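Local coordinates for protein Doc8: Type I dockerin repeat domain from family 9 glycoside hydrolase WP_009982745[Ruminococcus flavefaciens] (Ruminococcus flavefaciens FD-1, PDB 5M2S) that probably binds the cohesin module of a scaffoldin through a calcium-loaded type I dockerin fold, tethering a family 9 glycoside hydrolase to the bacterial cellulosome, at residues B[29-34]-B[39-44]; B[55-60]-B[68-73]; B[47-52]-B[82-87]. All blocks are in the same frame, centred on the assembly; numbering follows the deposited sequence. Where two conformers were deposited one is given.

Contact 1: residues B[29-34]-B[39-44]; sequences GDANCD and ISDAVI. With CA (calcium ion), chain G.
With chi1 at -66°, Asp41 turns its carboxylate off the first turn of helix 39-50 toward the loop 29-34, while Asn32, its CG set between the backbone N and the carbonyl carbon (chi1 69°), brings its amide oxygen to the same calcium ion. Asp41 grips the metal with both oxygens, OD1 and OD2, each at 2.5 Å, and Asn32 OD1 binds it at 2.4 Å. Asp30 OD1 and Asp34 OD1 come from the same loop, Ile36 gives its carbonyl oxygen, and a water fills the seventh place. Gly35 N donates to Asp30 OD2, which steadies that carboxylate with OD1 on the metal. The water accepts from Asn32 ND2, which also bonds to the backbone of the chain of another protein, and donates to Asp34 OD2. Asn32 N donates to Asp41 OD1 over 2.9 Å at a nearly straight 165°, a bond from the loop backbone to the helix's carboxylate that adds to the metal link. Acids suit these places because their negative oxygens bind the doubly charged cation, which probably offsets their mutual repulsion. Gly29 has a backbone shape that would jam a side chain against the preceding carbonyl. Beside the site, Ala31 CB rests on Ile44 CG2 at 3.6 Å, a small apolar seal. A loop of oxygen ligands closed by a bidentate aspartate in the first turn of the following helix is the EF-hand-like calcium loop of type I dockerins.

Contact 2: residues B[55-60]-B[68-73]; sequences FGRNGN and QGELNG
Glu70 OE1 takes a hydrogen bond from Arg57 NH1 at 2.8 Å, a salt bridge that joins the loop 55-60 to helix 67-72. The N-H points at the oxygen with an angle of 155°, and OE1 lies at the edge of the guanidinium, in its plane. Seen from the carboxylate the fit is less regular: the nitrogen arrives from above that plane, and the two flat groups are turned 48° against each other. The arginine reaches this place by bending: its chain runs straight at chi2, then folds at chi3 (-71°), which brings NH1 back over the acid. On the way CD passes 3.6 Å from Glu70 OE1, and CB lies near both carboxylate oxygens, so the arginine's aliphatic part passes across the carboxylate. The second oxygen is used as well. A water donates to Glu70 OE2 at 2.9 Å and accepts from Arg57 N, so one residue is held through both its side chain and its backbone. A long, flexible arginine and a glutamate extended beyond CG suit a separation in which the nearest CA atoms, those of Arg57 and Glu70, are 7.7 Å apart. With an alanine in place of this glutamate, the guanidinium would probably lose its acidic mate and the water bridge its carboxylate end. Arg57 belongs to a type I turn, Gly56 to Gly59, just after helix 52-55, and Glu70 also touches Ile65, so this surface bridge links the end of that short helix to helix 67-72.

Contact 3: residues B[47-52]-B[82-87]; sequences QSLSNP and ITNADA. With CA (calcium ion), chain F.
A capping box starts helix 84-94 at the end of the dockerin's second calcium loop, which runs into the helix, and Leu49 from the last turn of helix 39-50 packs against this helix start. In the box, Thr83 N donates to Asp86 OD2 over 2.8 Å at 166°, through the anti lone pair of OD2. The reciprocal bond, Ala85 N to Thr83 OG1, is weak. Threonine suits the N-cap because its short hydroxyl can turn back to a backbone N-H of the first turn; here Thr83 OG1 is also hydrogen-bonded, at 2.8 Å, to the oxygen of a calcium-bound water. Asp86 meanwhile binds the calcium ion with both carboxylate oxygens, each at 2.5 Å, so a single side chain serves the metal and the cap together, and the cap is likely to steady its rotation. Asp74, Asn76, Asn80 and Gly81 complete the site.

Across the contact there is no hydrogen bond. Leu49, its CG beside the backbone N and opposite the carbonyl carbon (chi1 -68°), lays its two methyls against the backbone of residues 82-84. CD1 comes within 3.5 Å of Thr83 C. CD2 lies 3.7 Å from Ile82 O. The contact with the isoleucine side chain is looser, CD1 to Ile82 CG2 at 4.4 Å. A branched apolar residue fits here, since its two methyls can reach separate parts of the bend in the chain. Nearby, Ile82 and Asp86 touch Ile45, while Asn84 and Ala87 touch Met46, so the C-terminal part of helix 39-50 runs past the N-terminal end of helix 84-94.

In the fold
Contact 1 closes first along the chain; contact 2 follows, nested within the loop that contact 3 closes. Their centres lie 10 to 11 Å apart, and every pair touches. Contacts 1 and 3 share helix 39-50, one using its start and the other its last turn, with Ala42 meeting Ala87 between them. Helix 67-72 of contact 2 receives the first calcium loop, where the backbone of Gly29 and the carbonyl of Asp30 are hydrogen-bonded to Asn72, and leads through Gly73 into the second, whose Ile82 CD1 packs against the backbone of Glu70 and Gly73. Two calcium loops and their helices thus form one compact dockerin, with helix 39-50 also facing the chain of another protein.

Contact 1: residues B[29-34]-B[39-44]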
# COMPACT_ATOMS: atom_id res chain seq x y z
N GLY B 29 -9.10 9.45 12.50
CA GLY B 29 -8.05 8.72 11.78
C GLY B 29 -6.75 9.48 11.68
O GLY B 29 -5.73 8.90 11.33
N ASP B 30 -6.76 10.77 12.01
CA ASP B 30 -5.58 11.61 11.78
C ASP B 30 -4.61 11.55 12.96
O ASP B 30 -4.37 12.54 13.67
CB ASP B 30 -5.98 13.06 11.46
CG ASP B 30 -4.82 13.90 11.01
OD1 ASP B 30 -3.75 13.33 10.61
OD2 ASP B 30 -4.99 15.17 11.07
N ALA B 31 -4.02 10.37 13.10
CA ALA B 31 -3.10 10.04 14.19
C ALA B 31 -1.83 10.85 14.17
O ALA B 31 -1.22 11.07 15.23
CB ALA B 31 -2.83 8.55 14.19
N ASN B 32 -1.41 11.30 12.98
CA ASN B 32 -0.21 12.16 12.90
C ASN B 32 -0.50 13.68 12.80
O ASN B 32 0.42 14.49 12.63
CB ASN B 32 0.73 11.68 11.79
CG ASN B 32 0.18 11.88 10.41
OD1 ASN B 32 -0.80 12.61 10.21
ND2 ASN B 32 0.77 11.20 9.44
N CYS B 33 -1.77 14.05 12.94
CA CYS B 33 -2.21 15.45 12.99
C CYS B 33 -1.71 16.32 11.84
O CYS B 33 -1.35 17.50 12.05
CB CYS B 33 -1.82 16.07 14.32
SG CYS B 33 -2.55 15.24 15.74
N ASP B 34 -1.76 15.78 10.63
CA ASP B 34 -1.39 16.55 9.45
C ASP B 34 -2.58 17.03 8.63
O ASP B 34 -2.41 17.68 7.59
CB ASP B 34 -0.39 15.76 8.59
CG ASP B 34 -1.01 14.63 7.81
OD1 ASP B 34 -2.17 14.27 8.12
OD2 ASP B 34 -0.32 14.12 6.91
N ILE B 39 -2.20 6.45 4.82
CA ILE B 39 -1.57 5.27 5.39
C ILE B 39 -0.50 5.64 6.40
O ILE B 39 -0.15 4.81 7.24
CB ILE B 39 -1.08 4.29 4.29
CG1 ILE B 39 -0.71 2.92 4.85
CG2 ILE B 39 0.08 4.88 3.50
CD1 ILE B 39 -1.89 2.06 5.23
N SER B 40 0.02 6.87 6.35
CA SER B 40 1.01 7.31 7.38
C SER B 40 0.40 7.33 8.79
O SER B 40 1.10 7.20 9.82
CB SER B 40 1.64 8.69 7.08
OG SER B 40 2.72 8.63 6.13
N ASP B 41 -0.91 7.51 8.84
CA ASP B 41 -1.61 7.44 10.12
C ASP B 41 -1.57 6.03 10.69
O ASP B 41 -1.41 5.87 11.88
CB ASP B 41 -3.03 7.99 9.96
CG ASP B 41 -3.04 9.47 9.63
OD1 ASP B 41 -2.49 10.25 10.46
OD2 ASP B 41 -3.58 9.88 8.58
N ALA B 42 -1.68 5.00 9.84
CA ALA B 42 -1.51 3.64 10.32
C ALA B 42 -0.07 3.38 10.76
O ALA B 42 0.17 2.74 11.79
CB ALA B 42 -1.97 2.62 9.26
N VAL B 43 0.89 3.92 10.00
CA VAL B 43 2.30 3.81 10.38
C VAL B 43 2.55 4.38 11.79
O VAL B 43 3.18 3.73 12.62
CB VAL B 43 3.21 4.54 9.35
CG1 VAL B 43 4.64 4.60 9.84
CG2 VAL B 43 3.14 3.84 7.99
N ILE B 44 2.12 5.61 12.05
CA ILE B 44 2.46 6.19 13.34
C ILE B 44 1.87 5.39 14.53
O ILE B 44 2.51 5.26 15.59
CB ILE B 44 2.16 7.70 13.41
CG1 ILE B 44 2.98 8.33 14.53
CG2 ILE B 44 0.68 8.00 13.56
CD1 ILE B 44 2.85 9.84 14.52
CA CA G . -2.74 12.16 8.94
O HOH W 1 -1.17 11.54 7.26

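Contact 2: residues B[55-60]-B[68-73]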
# COMPACT_ATOMS: atom_id res chain seq x y z
N PHE B 55 8.50 6.44 19.88
CA PHE B 55 7.40 6.96 19.08
C PHE B 55 6.06 7.11 19.81
O PHE B 55 5.07 7.54 19.19
CB PHE B 55 7.15 5.99 17.90
CG PHE B 55 8.23 5.97 16.86
CD1 PHE B 55 8.50 7.11 16.10
CD2 PHE B 55 8.96 4.81 16.64
CE1 PHE B 55 9.49 7.08 15.13
CE2 PHE B 55 9.96 4.78 15.68
CZ PHE B 55 10.23 5.92 14.93
N GLY B 56 5.99 6.73 21.08
CA GLY B 56 4.76 6.93 21.85
C GLY B 56 4.51 8.37 22.28
O GLY B 56 5.23 9.28 21.89
N ARG B 57 3.47 8.56 23.09
CA ARG B 57 2.96 9.92 23.44
C ARG B 57 4.01 10.78 24.14
O ARG B 57 4.00 12.01 23.98
CB ARG B 57 1.67 9.84 24.27
CG ARG B 57 1.81 9.18 25.63
CD ARG B 57 0.49 9.15 26.38
NE ARG B 57 0.06 10.46 26.85
CZ ARG B 57 -1.04 11.14 26.44
NH1 ARG B 57 -1.85 10.66 25.50
NH2 ARG B 57 -1.33 12.33 26.97
N ASN B 58 4.93 10.12 24.86
CA ASN B 58 6.05 10.80 25.49
C ASN B 58 7.41 10.42 24.90
O ASN B 58 8.46 10.45 25.57
CB ASN B 58 5.99 10.54 27.00
CG ASN B 58 4.68 11.00 27.59
OD1 ASN B 58 4.19 12.05 27.21
ND2 ASN B 58 4.10 10.22 28.48
N GLY B 59 7.39 10.08 23.62
CA GLY B 59 8.56 9.53 22.96
C GLY B 59 9.66 10.55 22.76
O GLY B 59 9.41 11.76 22.79
N ASN B 60 10.87 10.07 22.51
CA ASN B 60 11.98 10.98 22.23
C ASN B 60 12.21 11.35 20.79
O ASN B 60 13.02 12.23 20.53
CB ASN B 60 13.29 10.49 22.84
CG ASN B 60 13.60 9.06 22.52
OD1 ASN B 60 13.34 8.56 21.43
ND2 ASN B 60 14.21 8.40 23.48
N GLN B 68 -3.09 14.48 20.98
CA GLN B 68 -4.18 14.75 20.06
C GLN B 68 -4.24 13.64 19.02
O GLN B 68 -5.34 13.17 18.65
CB GLN B 68 -4.03 16.11 19.36
CG GLN B 68 -5.19 16.44 18.44
CD GLN B 68 -6.50 16.59 19.22
OE1 GLN B 68 -6.61 17.46 20.08
NE2 GLN B 68 -7.47 15.74 18.93
N GLY B 69 -3.07 13.19 18.58
CA GLY B 69 -2.99 12.09 17.64
C GLY B 69 -3.60 10.79 18.19
O GLY B 69 -4.25 10.02 17.45
N GLU B 70 -3.38 10.51 19.47
CA GLU B 70 -3.96 9.33 20.10
C GLU B 70 -5.47 9.43 20.20
O GLU B 70 -6.15 8.40 20.16
CB GLU B 70 -3.36 9.05 21.47
CG GLU B 70 -1.91 8.67 21.39
CD GLU B 70 -1.37 8.05 22.66
OE1 GLU B 70 -1.86 8.44 23.75
OE2 GLU B 70 -0.50 7.16 22.54
N LEU B 71 -5.99 10.63 20.40
CA LEU B 71 -7.46 10.82 20.39
C LEU B 71 -7.99 10.61 18.98
O LEU B 71 -8.95 9.87 18.79
CB LEU B 71 -7.87 12.20 20.88
CG LEU B 71 -7.57 12.44 22.36
CD1 LEU B 71 -7.87 13.88 22.76
CD2 LEU B 71 -8.36 11.50 23.24
N ASN B 72 -7.37 11.25 18.00
CA ASN B 72 -7.81 11.11 16.61
C ASN B 72 -7.73 9.69 16.08
O ASN B 72 -8.56 9.25 15.28
CB ASN B 72 -6.95 11.97 15.67
CG ASN B 72 -7.16 13.46 15.88
OD1 ASN B 72 -8.10 13.91 16.55
ND2 ASN B 72 -6.27 14.24 15.28
N GLY B 73 -6.71 8.98 16.52
CA GLY B 73 -6.44 7.66 16.04
C GLY B 73 -7.27 6.54 16.63
O GLY B 73 -7.22 5.42 16.12
O HOH W 2 1.88 6.26 23.84

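Contact 3: residues B[47-52]-B[82-87]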
# COMPACT_ATOMS: atom_id res chain seq x y z
N GLN B 47 4.10 2.38 14.97
CA GLN B 47 5.38 2.77 15.54
C GLN B 47 5.25 3.05 17.02
O GLN B 47 6.12 2.61 17.82
CB GLN B 47 5.93 3.99 14.83
CG GLN B 47 6.35 3.72 13.40
CD GLN B 47 6.90 4.97 12.77
OE1 GLN B 47 6.37 6.04 12.97
NE2 GLN B 47 8.00 4.83 12.02
N SER B 48 4.18 3.74 17.40
CA SER B 48 3.95 4.02 18.82
C SER B 48 3.84 2.74 19.63
O SER B 48 4.36 2.66 20.75
CB SER B 48 2.70 4.87 19.04
OG SER B 48 2.43 5.03 20.43
N LEU B 49 3.16 1.73 19.07
CA LEU B 49 2.98 0.46 19.75
C LEU B 49 4.27 -0.38 19.79
O LEU B 49 4.56 -1.04 20.80
CB LEU B 49 1.86 -0.32 19.07
CG LEU B 49 0.46 0.32 19.25
CD1 LEU B 49 -0.55 -0.35 18.34
CD2 LEU B 49 0.01 0.25 20.69
N SER B 50 5.04 -0.32 18.71
CA SER B 50 6.26 -1.14 18.56
C SER B 50 7.45 -0.61 19.35
O SER B 50 8.28 -1.41 19.82
CB SER B 50 6.67 -1.21 17.08
OG SER B 50 5.64 -1.82 16.32
N ASN B 51 7.52 0.71 19.54
CA ASN B 51 8.63 1.34 20.25
C ASN B 51 8.14 2.59 20.98
O ASN B 51 8.42 3.72 20.56
CB ASN B 51 9.79 1.63 19.29
CG ASN B 51 11.05 2.04 20.01
OD1 ASN B 51 11.07 2.20 21.25
ND2 ASN B 51 12.13 2.23 19.24
N PRO B 52 7.39 2.38 22.07
CA PRO B 52 6.77 3.49 22.79
C PRO B 52 7.81 4.52 23.28
O PRO B 52 7.50 5.69 23.31
CB PRO B 52 6.08 2.82 23.98
CG PRO B 52 5.96 1.40 23.62
CD PRO B 52 7.05 1.07 22.65
N ILE B 82 -5.32 3.35 21.91
CA ILE B 82 -4.66 2.95 20.68
C ILE B 82 -4.19 1.52 20.75
O ILE B 82 -3.42 1.12 21.66
CB ILE B 82 -3.51 3.90 20.35
CG1 ILE B 82 -4.03 5.32 20.09
CG2 ILE B 82 -2.72 3.36 19.15
CD1 ILE B 82 -4.93 5.47 18.86
N THR B 83 -4.69 0.71 19.82
CA THR B 83 -4.23 -0.66 19.65
C THR B 83 -3.98 -0.94 18.17
O THR B 83 -4.30 -0.11 17.32
CB THR B 83 -5.24 -1.70 20.17
OG1 THR B 83 -6.34 -1.84 19.26
CG2 THR B 83 -5.76 -1.33 21.54
N ASN B 84 -3.46 -2.13 17.87
CA ASN B 84 -3.22 -2.53 16.48
C ASN B 84 -4.47 -2.37 15.62
O ASN B 84 -4.40 -1.99 14.44
CB ASN B 84 -2.72 -3.98 16.39
CG ASN B 84 -1.27 -4.16 16.81
OD1 ASN B 84 -0.48 -3.20 16.84
ND2 ASN B 84 -0.90 -5.41 17.12
N ALA B 85 -5.64 -2.68 16.20
CA ALA B 85 -6.89 -2.62 15.47
C ALA B 85 -7.25 -1.24 14.97
O ALA B 85 -8.00 -1.10 14.00
CB ALA B 85 -8.01 -3.18 16.32
N ASP B 86 -6.73 -0.19 15.61
CA ASP B 86 -6.93 1.18 15.11
C ASP B 86 -6.23 1.41 13.75
O ASP B 86 -6.80 2.02 12.83
CB ASP B 86 -6.47 2.19 16.15
CG ASP B 86 -7.35 2.17 17.40
OD1 ASP B 86 -8.57 2.42 17.29
OD2 ASP B 86 -6.84 1.84 18.49
N ALA B 87 -5.01 0.89 13.64
CA ALA B 87 -4.26 0.93 12.38
C ALA B 87 -4.99 0.14 11.31
O ALA B 87 -5.15 0.62 10.19
CB ALA B 87 -2.86 0.40 12.57
CA CA F . -8.99 1.92 19.73
O HOH W 3 -8.77 -0.45 19.29